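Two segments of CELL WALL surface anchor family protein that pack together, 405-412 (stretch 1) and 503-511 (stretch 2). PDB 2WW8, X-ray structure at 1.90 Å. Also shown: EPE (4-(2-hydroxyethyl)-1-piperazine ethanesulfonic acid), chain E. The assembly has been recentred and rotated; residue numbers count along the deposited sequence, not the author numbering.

Stretch 1 (405-412) PSYQNQLN
Stretch 2 (503-511) YPFNSNTAK

Stretch 1 is the start of a helix. Pro405 and Ser406 are extended (phi/psi -63/167 and -58/151), and the helix runs from Tyr407 through Asn412 and beyond. Stretch 2 has no regular helix or strand. A cis peptide bond precedes Pro504, and a type I turn spans Pro504 to Ser507, closed by Ser507 N to Pro504 O at 3.1 Å. Thr509 has phi/psi -131/-114; Ala510 returns to -68/141. The closest register is Gln408 CA to Ala510 CA, 4.6 Å. The contact buries 334 Å², both sides summed.

One direct hydrogen bond crosses the contact. Gln408 N donates to Thr509 OG1 at 3.0 Å, with an angle of 147°. Amides in the first turn of a helix lack partners from a preceding turn, so a side-chain oxygen suits this place. Thr509 has chi1 p (63°). Tyr407 N also lies 3.4 Å from Thr509 OG1, but the angle is too poor for a bond.

The EPE sulfonate, probably from the crystallisation liquor, bridges the stretches. Tyr407 N donates to EPE O3S at 3.2 Å, and Thr509 OG1 donates to the same oxygen at 2.8 Å. Asn508 N donates to EPE O2S at 2.6 Å.

Apolar packing centres on Tyr407, which has 95 Å² covered by stretch 2. Its chi1 is m (-59°) and chi2 is -56°. Pro504 presents its CG/CB edge to one ring face: its CG is 3.4 Å from the Tyr407 ring centroid, 3° off the normal, a CH-pi contact. Pro504 CB is 3.6 Å from Tyr407 CE2. EPE C2 covers the opposite face. Ser507 OG meets the ring edge, 3.2 Å from Tyr407 CD2. Ala510 is buried and points toward the helix. Its small CB fits 4.2 Å from Tyr407 CB, 4.0 Å from Leu411 CD2 and 3.5 Å from Gln408 OE1. Leu411 is t,p.

Internal bonds shape both partners. Ser406, chi1 p (86°), caps the helix: Asn409 N donates to Ser406 OG at 3.1 Å. Gln410 N to Ser406 O (2.8 Å), Leu411 N to Tyr407 O (2.9 Å) and Asn412 N to Gln408 O (2.8 Å) continue the helix. Gln408 is t,p with chi3 54°; its NE2 donates to Asn412 OD1 at 2.9 Å. Gln410 NE2 donates to Pro405 O at 3.0 Å. In stretch 2, Ser507 (chi1 t) donates from OG to Ala510 O at 2.6 Å and accepts from Thr509 N at 3.0 Å, tying the loop together. Lys511 points away.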

ATOM      1  N   PRO A 405     -29.568  50.841  47.351  1.00 21.05           N
ATOM      2  CA  PRO A 405     -30.905  50.748  46.758  1.00 20.46           C
ATOM      3  C   PRO A 405     -31.529  49.372  46.892  1.00 18.76           C
ATOM      4  O   PRO A 405     -30.847  48.416  47.220  1.00 19.84           O
ATOM      5  CB  PRO A 405     -30.696  51.052  45.265  1.00 19.37           C
ATOM      6  CG  PRO A 405     -29.290  51.427  45.072  1.00 21.24           C
ATOM      7  CD  PRO A 405     -28.525  51.129  46.349  1.00 20.25           C
ATOM      8  N   SER A 406     -32.819  49.255  46.624  1.00 18.64           N
ATOM      9  CA  SER A 406     -33.446  47.932  46.645  1.00 18.36           C
ATOM     10  C   SER A 406     -32.773  46.985  45.656  1.00 19.10           C
ATOM     11  O   SER A 406     -32.221  47.411  44.619  1.00 19.05           O
ATOM     12  CB  SER A 406     -34.939  48.058  46.339  1.00 19.02           C
ATOM     13  OG  SER A 406     -35.125  48.038  44.940  1.00 20.41           O
ATOM     14  N   TYR A 407     -32.816  45.693  45.973  1.00 16.59           N
ATOM     15  CA  TYR A 407     -32.261  44.703  45.091  1.00 16.35           C
ATOM     16  C   TYR A 407     -32.790  44.790  43.655  1.00 13.97           C
ATOM     17  O   TYR A 407     -32.021  44.561  42.737  1.00 12.32           O
ATOM     18  CB  TYR A 407     -32.358  43.297  45.687  1.00 15.64           C
ATOM     19  CG  TYR A 407     -31.641  43.199  47.021  1.00 17.17           C
ATOM     20  CD1 TYR A 407     -30.302  43.539  47.105  1.00 15.71           C
ATOM     21  CD2 TYR A 407     -32.307  42.824  48.210  1.00 14.12           C
ATOM     22  CE1 TYR A 407     -29.617  43.457  48.282  1.00 17.32           C
ATOM     23  CE2 TYR A 407     -31.601  42.742  49.424  1.00 14.84           C
ATOM     24  CZ  TYR A 407     -30.247  43.067  49.450  1.00 17.34           C
ATOM     25  OH  TYR A 407     -29.447  43.025  50.583  1.00 21.60           O
ATOM     26  N   GLN A 408     -34.084  45.037  43.490  1.00 13.21           N
ATOM     27  CA  GLN A 408     -34.647  45.142  42.154  1.00 13.65           C
ATOM     28  C   GLN A 408     -34.013  46.372  41.449  1.00 14.20           C
ATOM     29  O   GLN A 408     -33.629  46.258  40.302  1.00 14.82           O
ATOM     30  CB  GLN A 408     -36.179  45.302  42.231  1.00 14.99           C
ATOM     31  CG  GLN A 408     -36.882  45.356  40.852  1.00 15.13           C
ATOM     32  CD  GLN A 408     -36.668  44.066  40.106  1.00 21.84           C
ATOM     33  OE1 GLN A 408     -36.971  42.993  40.631  1.00 19.93           O
ATOM     34  NE2 GLN A 408     -36.099  44.134  38.893  1.00 23.69           N
ATOM     35  N   ASN A 409     -33.975  47.544  42.102  1.00 15.38           N
ATOM     36  CA  ASN A 409     -33.300  48.745  41.572  1.00 15.02           C
ATOM     37  C   ASN A 409     -31.847  48.420  41.185  1.00 16.01           C
ATOM     38  O   ASN A 409     -31.371  48.796  40.104  1.00 14.50           O
ATOM     39  CB  ASN A 409     -33.407  49.948  42.516  1.00 15.15           C
ATOM     40  CG  ASN A 409     -34.805  50.615  42.479  1.00 16.62           C
ATOM     41  OD1 ASN A 409     -35.535  50.512  41.500  1.00 22.24           O
ATOM     42  ND2 ASN A 409     -35.160  51.297  43.550  1.00 11.44           N
ATOM     43  N   GLN A 410     -31.179  47.645  42.038  1.00 14.63           N
ATOM     44  CA  GLN A 410     -29.799  47.310  41.771  1.00 14.09           C
ATOM     45  C   GLN A 410     -29.737  46.476  40.513  1.00 14.71           C
ATOM     46  O   GLN A 410     -28.864  46.685  39.654  1.00 13.86           O
ATOM     47  CB  GLN A 410     -29.155  46.565  42.928  1.00 12.70           C
ATOM     48  CG  GLN A 410     -28.908  47.467  44.123  1.00 12.20           C
ATOM     49  CD  GLN A 410     -28.076  46.735  45.165  1.00 16.12           C
ATOM     50  OE1 GLN A 410     -27.156  45.999  44.817  1.00 19.84           O
ATOM     51  NE2 GLN A 410     -28.363  46.946  46.431  1.00 14.54           N
ATOM     52  N   LEU A 411     -30.644  45.510  40.420  1.00 12.66           N
ATOM     53  CA  LEU A 411     -30.578  44.634  39.298  1.00 13.59           C
ATOM     54  C   LEU A 411     -30.972  45.390  38.035  1.00 13.00           C
ATOM     55  O   LEU A 411     -30.433  45.137  36.968  1.00 14.20           O
ATOM     56  CB  LEU A 411     -31.504  43.441  39.521  1.00 14.46           C
ATOM     57  CG  LEU A 411     -31.550  42.280  38.553  1.00 15.62           C
ATOM     58  CD1 LEU A 411     -30.146  41.602  38.447  1.00 18.13           C
ATOM     59  CD2 LEU A 411     -32.608  41.261  39.051  1.00 12.09           C
ATOM     60  N   ASN A 412     -31.936  46.291  38.117  1.00 12.85           N
ATOM     61  CA  ASN A 412     -32.342  46.992  36.929  1.00 12.29           C
ATOM     62  C   ASN A 412     -31.171  47.849  36.429  1.00 14.16           C
ATOM     63  O   ASN A 412     -31.064  48.020  35.208  1.00 13.71           O
ATOM     64  CB  ASN A 412     -33.467  47.971  37.227  1.00 11.99           C
ATOM     65  CG  ASN A 412     -34.809  47.332  37.441  1.00 13.52           C
ATOM     66  OD1 ASN A 412     -35.016  46.148  37.174  1.00 18.62           O
ATOM     67  ND2 ASN A 412     -35.744  48.153  37.942  1.00 14.63           N
ATOM     68  N   TYR A 503     -30.508  34.100  46.882  1.00 15.46           N
ATOM     69  CA  TYR A 503     -29.848  35.277  47.451  1.00 15.30           C
ATOM     70  C   TYR A 503     -30.383  36.524  46.714  1.00 16.10           C
ATOM     71  O   TYR A 503     -30.872  36.416  45.581  1.00 16.17           O
ATOM     72  CB  TYR A 503     -28.324  35.067  47.354  1.00 16.28           C
ATOM     73  CG  TYR A 503     -27.818  35.156  45.918  1.00 15.23           C
ATOM     74  CD1 TYR A 503     -27.839  34.031  45.037  1.00 13.59           C
ATOM     75  CD2 TYR A 503     -27.303  36.366  45.439  1.00 19.03           C
ATOM     76  CE1 TYR A 503     -27.363  34.129  43.721  1.00 15.97           C
ATOM     77  CE2 TYR A 503     -26.826  36.452  44.109  1.00 16.39           C
ATOM     78  CZ  TYR A 503     -26.854  35.361  43.276  1.00 17.62           C
ATOM     79  OH  TYR A 503     -26.420  35.521  41.970  1.00 15.00           O
ATOM     80  N   PRO A 504     -30.423  37.703  47.382  1.00 17.75           N
ATOM     81  CA  PRO A 504     -30.407  37.886  48.877  1.00 16.64           C
ATOM     82  C   PRO A 504     -31.588  37.186  49.558  1.00 17.18           C
ATOM     83  O   PRO A 504     -32.741  37.346  49.177  1.00 15.41           O
ATOM     84  CB  PRO A 504     -30.453  39.396  49.056  1.00 16.98           C
ATOM     85  CG  PRO A 504     -29.976  39.941  47.644  1.00 14.63           C
ATOM     86  CD  PRO A 504     -30.588  38.982  46.677  1.00 15.33           C
ATOM     87  N   PHE A 505     -31.289  36.327  50.532  1.00 18.32           N
ATOM     88  CA  PHE A 505     -32.282  35.370  50.993  1.00 17.80           C
ATOM     89  C   PHE A 505     -33.526  36.019  51.592  1.00 18.73           C
ATOM     90  O   PHE A 505     -34.662  35.521  51.447  1.00 19.15           O
ATOM     91  CB  PHE A 505     -31.590  34.428  51.990  1.00 18.88           C
ATOM     92  CG  PHE A 505     -32.431  33.288  52.374  1.00 18.39           C
ATOM     93  CD1 PHE A 505     -32.523  32.161  51.558  1.00 20.41           C
ATOM     94  CD2 PHE A 505     -33.178  33.339  53.557  1.00 22.60           C
ATOM     95  CE1 PHE A 505     -33.325  31.051  51.932  1.00 16.35           C
ATOM     96  CE2 PHE A 505     -33.975  32.257  53.936  1.00 18.65           C
ATOM     97  CZ  PHE A 505     -34.065  31.116  53.151  1.00 16.90           C
ATOM     98  N   ASN A 506     -33.341  37.164  52.251  1.00 18.36           N
ATOM     99  CA  ASN A 506     -34.502  37.845  52.845  1.00 19.90           C
ATOM    100  C   ASN A 506     -34.995  39.055  52.067  1.00 19.34           C
ATOM    101  O   ASN A 506     -35.714  39.905  52.587  1.00 18.37           O
ATOM    102  CB  ASN A 506     -34.248  38.214  54.312  1.00 21.47           C
ATOM    103  CG  ASN A 506     -34.072  36.975  55.160  1.00 24.90           C
ATOM    104  OD1 ASN A 506     -33.022  36.766  55.756  1.00 31.98           O
ATOM    105  ND2 ASN A 506     -35.077  36.097  55.130  1.00 27.02           N
ATOM    106  N   SER A 507     -34.588  39.143  50.810  1.00 17.51           N
ATOM    107  CA  SER A 507     -35.025  40.243  49.969  1.00 16.33           C
ATOM    108  C   SER A 507     -36.550  40.377  49.875  1.00 17.10           C
ATOM    109  O   SER A 507     -37.234  39.384  49.662  1.00 16.74           O
ATOM    110  CB  SER A 507     -34.431  40.016  48.584  1.00 15.82           C
ATOM    111  OG  SER A 507     -34.923  40.996  47.680  1.00 19.30           O
ATOM    112  N   ASN A 508     -37.098  41.590  50.028  1.00 18.59           N
ATOM    113  CA  ASN A 508     -38.485  41.862  49.710  0.50 18.76           C
ATOM    114  C   ASN A 508     -38.655  42.267  48.267  1.00 18.56           C
ATOM    115  O   ASN A 508     -39.766  42.606  47.931  1.00 18.54           O
ATOM    116  CB  ASN A 508     -39.094  42.945  50.609  1.00 21.88           C
ATOM    117  CG  ASN A 508     -39.088  42.542  52.080  1.00 27.47           C
ATOM    118  OD1 ASN A 508     -39.350  41.386  52.438  1.00 34.15           O
ATOM    119  ND2 ASN A 508     -38.789  43.501  52.947  1.00 34.89           N
ATOM    120  N   THR A 509     -37.627  42.225  47.397  1.00 17.13           N
ATOM    121  CA  THR A 509     -37.819  42.664  46.006  1.00 16.08           C
ATOM    122  C   THR A 509     -37.230  41.569  45.139  1.00 16.21           C
ATOM    123  O   THR A 509     -37.713  40.447  45.178  1.00 15.92           O
ATOM    124  CB  THR A 509     -37.285  44.111  45.653  1.00 15.87           C
ATOM    125  OG1 THR A 509     -35.854  44.216  45.811  1.00 13.37           O
ATOM    126  CG2 THR A 509     -37.959  45.210  46.529  1.00 14.11           C
ATOM    127  N   ALA A 510     -36.155  41.849  44.401  1.00 16.84           N
ATOM    128  CA  ALA A 510     -35.501  40.841  43.557  1.00 13.99           C
ATOM    129  C   ALA A 510     -34.816  39.756  44.381  1.00 14.23           C
ATOM    130  O   ALA A 510     -34.202  40.039  45.422  1.00 14.86           O
ATOM    131  CB  ALA A 510     -34.502  41.519  42.583  1.00 12.22           C
ATOM    132  N   LYS A 511     -34.914  38.515  43.907  1.00 12.92           N
ATOM    133  CA  LYS A 511     -34.325  37.371  44.579  1.00 13.43           C
ATOM    134  C   LYS A 511     -33.951  36.397  43.488  1.00 11.70           C
ATOM    135  O   LYS A 511     -34.788  36.126  42.629  1.00 12.96           O
ATOM    136  CB  LYS A 511     -35.291  36.753  45.600  1.00 13.97           C
ATOM    137  CG  LYS A 511     -34.614  35.603  46.403  1.00 17.17           C
ATOM    138  CD  LYS A 511     -35.599  34.901  47.378  1.00 20.78           C
ATOM    139  CE  LYS A 511     -36.229  35.788  48.458  1.00 18.31           C
ATOM    140  NZ  LYS A 511     -37.137  34.939  49.312  1.00 19.30           N
TER
HETATM  141  N1  EPE E1100     -32.321  47.090  50.707  1.00 63.81           N
HETATM  142  C2  EPE E1100     -30.951  46.543  50.562  1.00 58.83           C
HETATM  143  C3  EPE E1100     -30.269  46.137  51.864  1.00 61.21           C
HETATM  144  N4  EPE E1100     -30.834  46.795  53.021  1.00 63.58           N
HETATM  145  C5  EPE E1100     -32.259  46.542  53.088  1.00 63.21           C
HETATM  146  C6  EPE E1100     -32.887  47.442  52.031  1.00 63.67           C
HETATM  147  C7  EPE E1100     -30.152  46.430  54.250  1.00 66.38           C
HETATM  148  C8  EPE E1100     -29.360  47.647  54.730  1.00 68.93           C
HETATM  149  O8  EPE E1100     -29.248  47.752  56.140  1.00 70.34           O
HETATM  150  C9  EPE E1100     -33.362  46.388  49.956  1.00 61.51           C
HETATM  151  C10 EPE E1100     -33.971  45.276  50.796  1.00 58.78           C
HETATM  152  S   EPE E1100     -35.303  44.801  49.693  1.00 59.25           S
HETATM  153  O1S EPE E1100     -36.489  45.691  49.693  1.00 60.56           O
HETATM  154  O2S EPE E1100     -35.414  43.515  50.411  1.00 56.12           O
HETATM  155  O3S EPE E1100     -34.855  44.889  48.285  1.00 48.05           O